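Local coordinates for chorismate mutase (Burkholderia thailandensis, PDB 6CNZ), which probably catalyses the rearrangement of chorismate to prephenate, a step towards phenylalanine and tyrosine, as an all-helical mutase of the type II family, at residues 19-31 with 149-163. Sequence-based numbering, arbitrary orientation.
Sequences NLVALASQRLALA and WKTLTRYDSAQKDAL. With NO3 (nitrate ion), chain G; NO3 (nitrate ion), chain I.
Ser25 and Trp149 meet at the middle of this contact. Trp149 NE1 gives a weak, bent hydrogen bond to Ser25 OG at 2.9 Å. The hydroxyl lies near the indole plane, at the ring edge. Ala22 covers one indole face, its CA 4.0 Å from the centroid of the six-membered ring in a CH-pi contact. Thr153 CG2 lies against the opposite face. Val21 CG1 packs on Trp149 CB at 3.7 Å.

Leu28 closes the other tight patch. With CG anti to the backbone N (chi1 -171°), it reaches the first turns of helix 157-166. Leu28 CD2 touches Gln159 O, the backbone N of Leu163 (3.3 Å) and Ala162 CB. Leu163 CD1 rests on the backbone of Ser25.

Between these patches sits a nitrate, probably from the crystallisation liquor. Ser25 OG donates to its O1 at 2.8 Å. Gln159 NE2 donates to the same oxygen at 3.0 Å, nearly straight at 166°. Trp149 NE1 also gives a weak bond to its O3, and Leu163 CD2 and Tyr155 lie against the ion. The extended Gln159 chain also sets NE2 over the centre of the Tyr155 ring.

The Tyr155 side is looser. Tyr155 and Ala29 are only partly buried, and a water fills in between Ser25 OG and Tyr155 OH. Ala29 CB stands 3.7 Å from Tyr155 OH. Arg27, on the far side of the helix, holds a second nitrate through NH1 and NH2. This is consistent with an anion-binding role there, as in related mutases.

Segment 19-29 crosses 149-153 at -48° and also packs on 157-163. Helix 107-129 packs on helix 15-29 through Leu20 and Leu23, and helix 69-96 meets Gln159. Arg117 of the second subunit makes a cation-pi contact with Tyr155.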
loop_
_atom_site.group_PDB
_atom_site.type_symbol
_atom_site.label_atom_id
_atom_site.label_comp_id
_atom_site.label_asym_id
_atom_site.label_seq_id
_atom_site.Cartn_x
_atom_site.Cartn_y
_atom_site.Cartn_z
ATOM N N ASN A 19 9.773 -5.921 0.632
ATOM C CA ASN A 19 8.781 -5.402 1.568
ATOM C C ASN A 19 9.029 -3.934 1.870
ATOM O O ASN A 19 8.079 -3.141 1.960
ATOM C CB ASN A 19 8.797 -6.232 2.846
ATOM C CG ASN A 19 7.866 -7.434 2.765
ATOM O OD1 ASN A 19 6.922 -7.442 1.977
ATOM N ND2 ASN A 19 8.103 -8.428 3.602
ATOM N N LEU A 20 10.304 -3.550 1.983
ATOM C CA LEU A 20 10.655 -2.152 2.230
ATOM C C LEU A 20 10.176 -1.250 1.092
ATOM O O LEU A 20 9.586 -0.190 1.329
ATOM C CB LEU A 20 12.176 -2.022 2.414
ATOM C CG LEU A 20 12.673 -0.651 2.868
ATOM C CD1 LEU A 20 12.067 -0.314 4.232
ATOM C CD2 LEU A 20 14.188 -0.597 2.930
ATOM N N VAL A 21 10.445 -1.651 -0.156
ATOM C CA VAL A 21 9.972 -0.895 -1.319
ATOM C C VAL A 21 8.452 -0.738 -1.282
ATOM O O VAL A 21 7.914 0.360 -1.453
ATOM C CB VAL A 21 10.441 -1.589 -2.617
ATOM C CG1 VAL A 21 9.849 -0.913 -3.872
ATOM C CG2 VAL A 21 11.950 -1.605 -2.683
ATOM N N ALA A 22 7.738 -1.841 -1.066
ATOM C CA ALA A 22 6.277 -1.790 -1.086
ATOM C C ALA A 22 5.743 -0.825 -0.040
ATOM O O ALA A 22 4.831 -0.035 -0.319
ATOM C CB ALA A 22 5.697 -3.186 -0.857
ATOM N N LEU A 23 6.323 -0.845 1.160
ATOM C CA LEU A 23 5.811 0.027 2.211
ATOM C C LEU A 23 6.185 1.479 1.948
ATOM O O LEU A 23 5.372 2.388 2.192
ATOM C CB LEU A 23 6.311 -0.443 3.578
ATOM C CG LEU A 23 5.670 -1.756 4.072
ATOM C CD1 LEU A 23 6.517 -2.379 5.182
ATOM C CD2 LEU A 23 4.192 -1.564 4.519
ATOM N N ALA A 24 7.402 1.719 1.432
ATOM C CA ALA A 24 7.797 3.084 1.101
ATOM C C ALA A 24 6.884 3.652 0.033
ATOM O O ALA A 24 6.509 4.827 0.081
ATOM C CB ALA A 24 9.254 3.136 0.625
ATOM N N SER A 25 6.520 2.828 -0.943
ATOM C CA SER A 25 5.600 3.279 -1.977
ATOM C C SER A 25 4.212 3.526 -1.398
ATOM O O SER A 25 3.538 4.497 -1.763
ATOM C CB SER A 25 5.555 2.235 -3.104
ATOM O OG SER A 25 4.500 2.494 -4.007
ATOM N N GLN A 26 3.779 2.655 -0.487
ATOM C CA GLN A 26 2.490 2.833 0.163
ATOM C C GLN A 26 2.446 4.149 0.935
ATOM O O GLN A 26 1.464 4.896 0.852
ATOM C CB GLN A 26 2.220 1.629 1.077
ATOM C CG GLN A 26 0.834 1.567 1.681
ATOM C CD GLN A 26 0.550 0.252 2.436
ATOM O OE1 GLN A 26 1.189 -0.774 2.205
ATOM N NE2 GLN A 26 -0.417 0.296 3.337
ATOM N N ARG A 27 3.514 4.472 1.658
ATOM C CA ARG A 27 3.539 5.744 2.382
ATOM C C ARG A 27 3.546 6.923 1.421
ATOM O O ARG A 27 2.828 7.912 1.626
ATOM C CB ARG A 27 4.757 5.807 3.303
ATOM C CG ARG A 27 4.692 6.929 4.325
ATOM C CD ARG A 27 6.057 7.171 4.959
ATOM N NE ARG A 27 5.942 8.005 6.143
ATOM C CZ ARG A 27 5.915 9.329 6.116
ATOM N NH1 ARG A 27 6.023 9.974 4.959
ATOM N NH2 ARG A 27 5.782 10.003 7.252
ATOM N N LEU A 28 4.325 6.819 0.344
ATOM C CA LEU A 28 4.411 7.901 -0.632
ATOM C C LEU A 28 3.074 8.155 -1.315
ATOM O O LEU A 28 2.778 9.292 -1.682
ATOM C CB LEU A 28 5.485 7.569 -1.672
ATOM C CG LEU A 28 5.880 8.646 -2.668
ATOM C CD1 LEU A 28 6.228 9.962 -1.931
ATOM C CD2 LEU A 28 7.051 8.162 -3.564
ATOM N N ALA A 29 2.256 7.118 -1.504
ATOM C CA ALA A 29 0.982 7.317 -2.169
ATOM C C ALA A 29 0.020 8.161 -1.337
ATOM O O ALA A 29 -0.902 8.761 -1.898
ATOM C CB ALA A 29 0.335 5.967 -2.497
ATOM N N LEU A 30 0.200 8.203 -0.022
ATOM C CA LEU A 30 -0.628 9.054 0.821
ATOM C C LEU A 30 -0.248 10.530 0.701
ATOM O O LEU A 30 -0.925 11.376 1.290
ATOM C CB LEU A 30 -0.539 8.581 2.274
ATOM C CG LEU A 30 -1.129 7.202 2.592
ATOM C CD1 LEU A 30 -0.608 6.677 3.927
ATOM C CD2 LEU A 30 -2.650 7.276 2.629
ATOM N N ALA A 31 0.801 10.861 -0.063
ATOM C CA ALA A 31 1.132 12.267 -0.280
ATOM C C ALA A 31 0.098 12.961 -1.161
ATOM O O ALA A 31 -0.106 14.175 -1.033
ATOM C CB ALA A 31 2.544 12.403 -0.879
ATOM N N TRP A 149 8.940 -3.211 -8.800
ATOM C CA TRP A 149 7.736 -2.618 -8.237
ATOM C C TRP A 149 7.161 -1.566 -9.168
ATOM O O TRP A 149 5.943 -1.495 -9.352
ATOM C CB TRP A 149 8.053 -2.014 -6.869
ATOM C CG TRP A 149 6.911 -1.323 -6.244
ATOM C CD1 TRP A 149 6.653 0.016 -6.274
ATOM C CD2 TRP A 149 5.854 -1.922 -5.483
ATOM N NE1 TRP A 149 5.509 0.287 -5.579
ATOM C CE2 TRP A 149 5.001 -0.880 -5.071
ATOM C CE3 TRP A 149 5.550 -3.234 -5.104
ATOM C CZ2 TRP A 149 3.855 -1.108 -4.300
ATOM C CZ3 TRP A 149 4.412 -3.462 -4.329
ATOM C CH2 TRP A 149 3.582 -2.400 -3.933
ATOM N N LYS A 150 8.023 -0.743 -9.776
ATOM C CA LYS A 150 7.509 0.300 -10.654
ATOM C C LYS A 150 6.774 -0.302 -11.831
ATOM O O LYS A 150 5.772 0.261 -12.303
ATOM C CB LYS A 150 8.641 1.203 -11.147
ATOM C CG LYS A 150 9.114 2.243 -10.125
ATOM C CD LYS A 150 10.367 2.945 -10.687
ATOM C CE LYS A 150 10.844 4.108 -9.828
ATOM N NZ LYS A 150 12.178 4.588 -10.325
ATOM N N THR A 151 7.234 -1.455 -12.308
ATOM C CA THR A 151 6.560 -2.046 -13.455
ATOM C C THR A 151 5.217 -2.648 -13.072
ATOM O O THR A 151 4.371 -2.812 -13.945
ATOM C CB THR A 151 7.445 -3.101 -14.118
ATOM O OG1 THR A 151 7.697 -4.159 -13.184
ATOM C CG2 THR A 151 8.774 -2.485 -14.551
ATOM N N LEU A 152 5.007 -2.965 -11.786
ATOM C CA LEU A 152 3.716 -3.460 -11.305
ATOM C C LEU A 152 2.712 -2.332 -11.135
ATOM O O LEU A 152 1.581 -2.413 -11.624
ATOM C CB LEU A 152 3.879 -4.160 -9.952
ATOM C CG LEU A 152 4.527 -5.525 -9.901
ATOM C CD1 LEU A 152 4.585 -5.994 -8.474
ATOM C CD2 LEU A 152 3.731 -6.501 -10.779
ATOM N N THR A 153 3.106 -1.287 -10.408
ATOM C CA THR A 153 2.182 -0.269 -9.938
ATOM C C THR A 153 1.970 0.860 -10.949
ATOM O O THR A 153 0.852 1.361 -11.067
ATOM C CB THR A 153 2.685 0.276 -8.599
ATOM O OG1 THR A 153 4.063 0.642 -8.716
ATOM C CG2 THR A 153 2.550 -0.795 -7.529
ATOM N N ARG A 154 3.007 1.275 -11.687
ATOM C CA ARG A 154 2.851 2.237 -12.791
ATOM C C ARG A 154 2.270 3.589 -12.329
ATOM O O ARG A 154 1.330 4.133 -12.925
ATOM C CB ARG A 154 1.997 1.630 -13.915
ATOM C CG ARG A 154 2.472 0.256 -14.327
ATOM C CD ARG A 154 1.762 -0.239 -15.576
ATOM N NE ARG A 154 2.327 0.334 -16.794
ATOM C CZ ARG A 154 3.321 -0.209 -17.498
ATOM N NH1 ARG A 154 3.753 0.405 -18.589
ATOM N NH2 ARG A 154 3.886 -1.359 -17.118
ATOM N N TYR A 155 2.842 4.145 -11.261
ATOM C CA TYR A 155 2.509 5.506 -10.885
ATOM C C TYR A 155 3.112 6.504 -11.881
ATOM O O TYR A 155 4.002 6.178 -12.683
ATOM C CB TYR A 155 3.013 5.813 -9.476
ATOM C CG TYR A 155 2.224 5.161 -8.360
ATOM C CD1 TYR A 155 1.006 5.690 -7.948
ATOM C CD2 TYR A 155 2.709 4.028 -7.703
ATOM C CE1 TYR A 155 0.293 5.116 -6.908
ATOM C CE2 TYR A 155 2.003 3.443 -6.669
ATOM C CZ TYR A 155 0.792 3.992 -6.275
ATOM O OH TYR A 155 0.082 3.426 -5.242
ATOM N N ASP A 156 2.631 7.749 -11.797
ATOM C CA ASP A 156 3.141 8.830 -12.637
ATOM C C ASP A 156 4.620 9.106 -12.331
ATOM O O ASP A 156 5.146 8.728 -11.280
ATOM C CB ASP A 156 2.302 10.091 -12.436
ATOM C CG ASP A 156 2.342 10.591 -11.013
ATOM O OD1 ASP A 156 3.382 11.164 -10.639
ATOM O OD2 ASP A 156 1.349 10.406 -10.267
ATOM N N SER A 157 5.294 9.782 -13.267
ATOM C CA SER A 157 6.746 9.931 -13.150
ATOM C C SER A 157 7.139 10.739 -11.915
ATOM O O SER A 157 8.172 10.471 -11.299
ATOM C CB SER A 157 7.317 10.572 -14.412
ATOM O OG SER A 157 6.421 11.535 -14.919
ATOM N N ALA A 158 6.339 11.734 -11.540
ATOM C CA ALA A 158 6.622 12.474 -10.313
ATOM C C ALA A 158 6.692 11.533 -9.110
ATOM O O ALA A 158 7.627 11.602 -8.300
ATOM C CB ALA A 158 5.557 13.553 -10.096
ATOM N N GLN A 159 5.716 10.631 -8.986
ATOM C CA GLN A 159 5.712 9.727 -7.838
ATOM C C GLN A 159 6.845 8.725 -7.939
ATOM O O GLN A 159 7.523 8.445 -6.943
ATOM C CB GLN A 159 4.371 8.997 -7.704
ATOM C CG GLN A 159 4.423 7.944 -6.580
ATOM C CD GLN A 159 3.082 7.596 -5.999
ATOM O OE1 GLN A 159 2.109 8.319 -6.192
ATOM N NE2 GLN A 159 3.015 6.462 -5.289
ATOM N N LYS A 160 7.074 8.191 -9.143
ATOM C CA LYS A 160 8.174 7.263 -9.356
ATOM C C LYS A 160 9.522 7.918 -9.071
ATOM O O LYS A 160 10.409 7.284 -8.491
ATOM C CB LYS A 160 8.120 6.722 -10.782
ATOM C CG LYS A 160 6.969 5.748 -11.009
ATOM C CD LYS A 160 7.157 5.025 -12.339
ATOM C CE LYS A 160 7.295 6.023 -13.462
ATOM N NZ LYS A 160 7.203 5.360 -14.779
ATOM N N ASP A 161 9.700 9.183 -9.477
ATOM C CA ASP A 161 10.928 9.901 -9.126
ATOM C C ASP A 161 11.065 10.052 -7.614
ATOM O O ASP A 161 12.143 9.821 -7.043
ATOM C CB ASP A 161 10.952 11.274 -9.797
ATOM C CG ASP A 161 11.294 11.196 -11.282
ATOM O OD1 ASP A 161 11.589 10.083 -11.773
ATOM O OD2 ASP A 161 11.269 12.249 -11.957
ATOM N N ALA A 162 9.967 10.410 -6.941
ATOM C CA ALA A 162 10.026 10.593 -5.497
ATOM C C ALA A 162 10.323 9.281 -4.783
ATOM O O ALA A 162 10.946 9.296 -3.717
ATOM C CB ALA A 162 8.717 11.215 -4.991
ATOM N N LEU A 163 9.887 8.139 -5.335
ATOM C CA LEU A 163 10.202 6.866 -4.688
ATOM C C LEU A 163 11.703 6.618 -4.689
ATOM O O LEU A 163 12.241 6.069 -3.719
ATOM C CB LEU A 163 9.470 5.709 -5.374
ATOM C CG LEU A 163 9.681 4.261 -4.897
ATOM C CD1 LEU A 163 9.197 4.052 -3.480
ATOM C CD2 LEU A 163 8.970 3.288 -5.828
HETATM N N NO3 G . 5.712 4.283 -6.563
HETATM O O1 NO3 G . 5.440 4.689 -5.391
HETATM O O2 NO3 G . 5.893 5.117 -7.503
HETATM O O3 NO3 G . 5.795 3.040 -6.795
HETATM N N NO3 I . 5.709 13.545 6.643
HETATM O O1 NO3 I . 6.078 13.015 5.549
HETATM O O2 NO3 I . 5.005 12.887 7.469
HETATM O O3 NO3 I . 6.037 14.740 6.917
HETATM O O HOH W 1 1.741 2.042 -3.484
#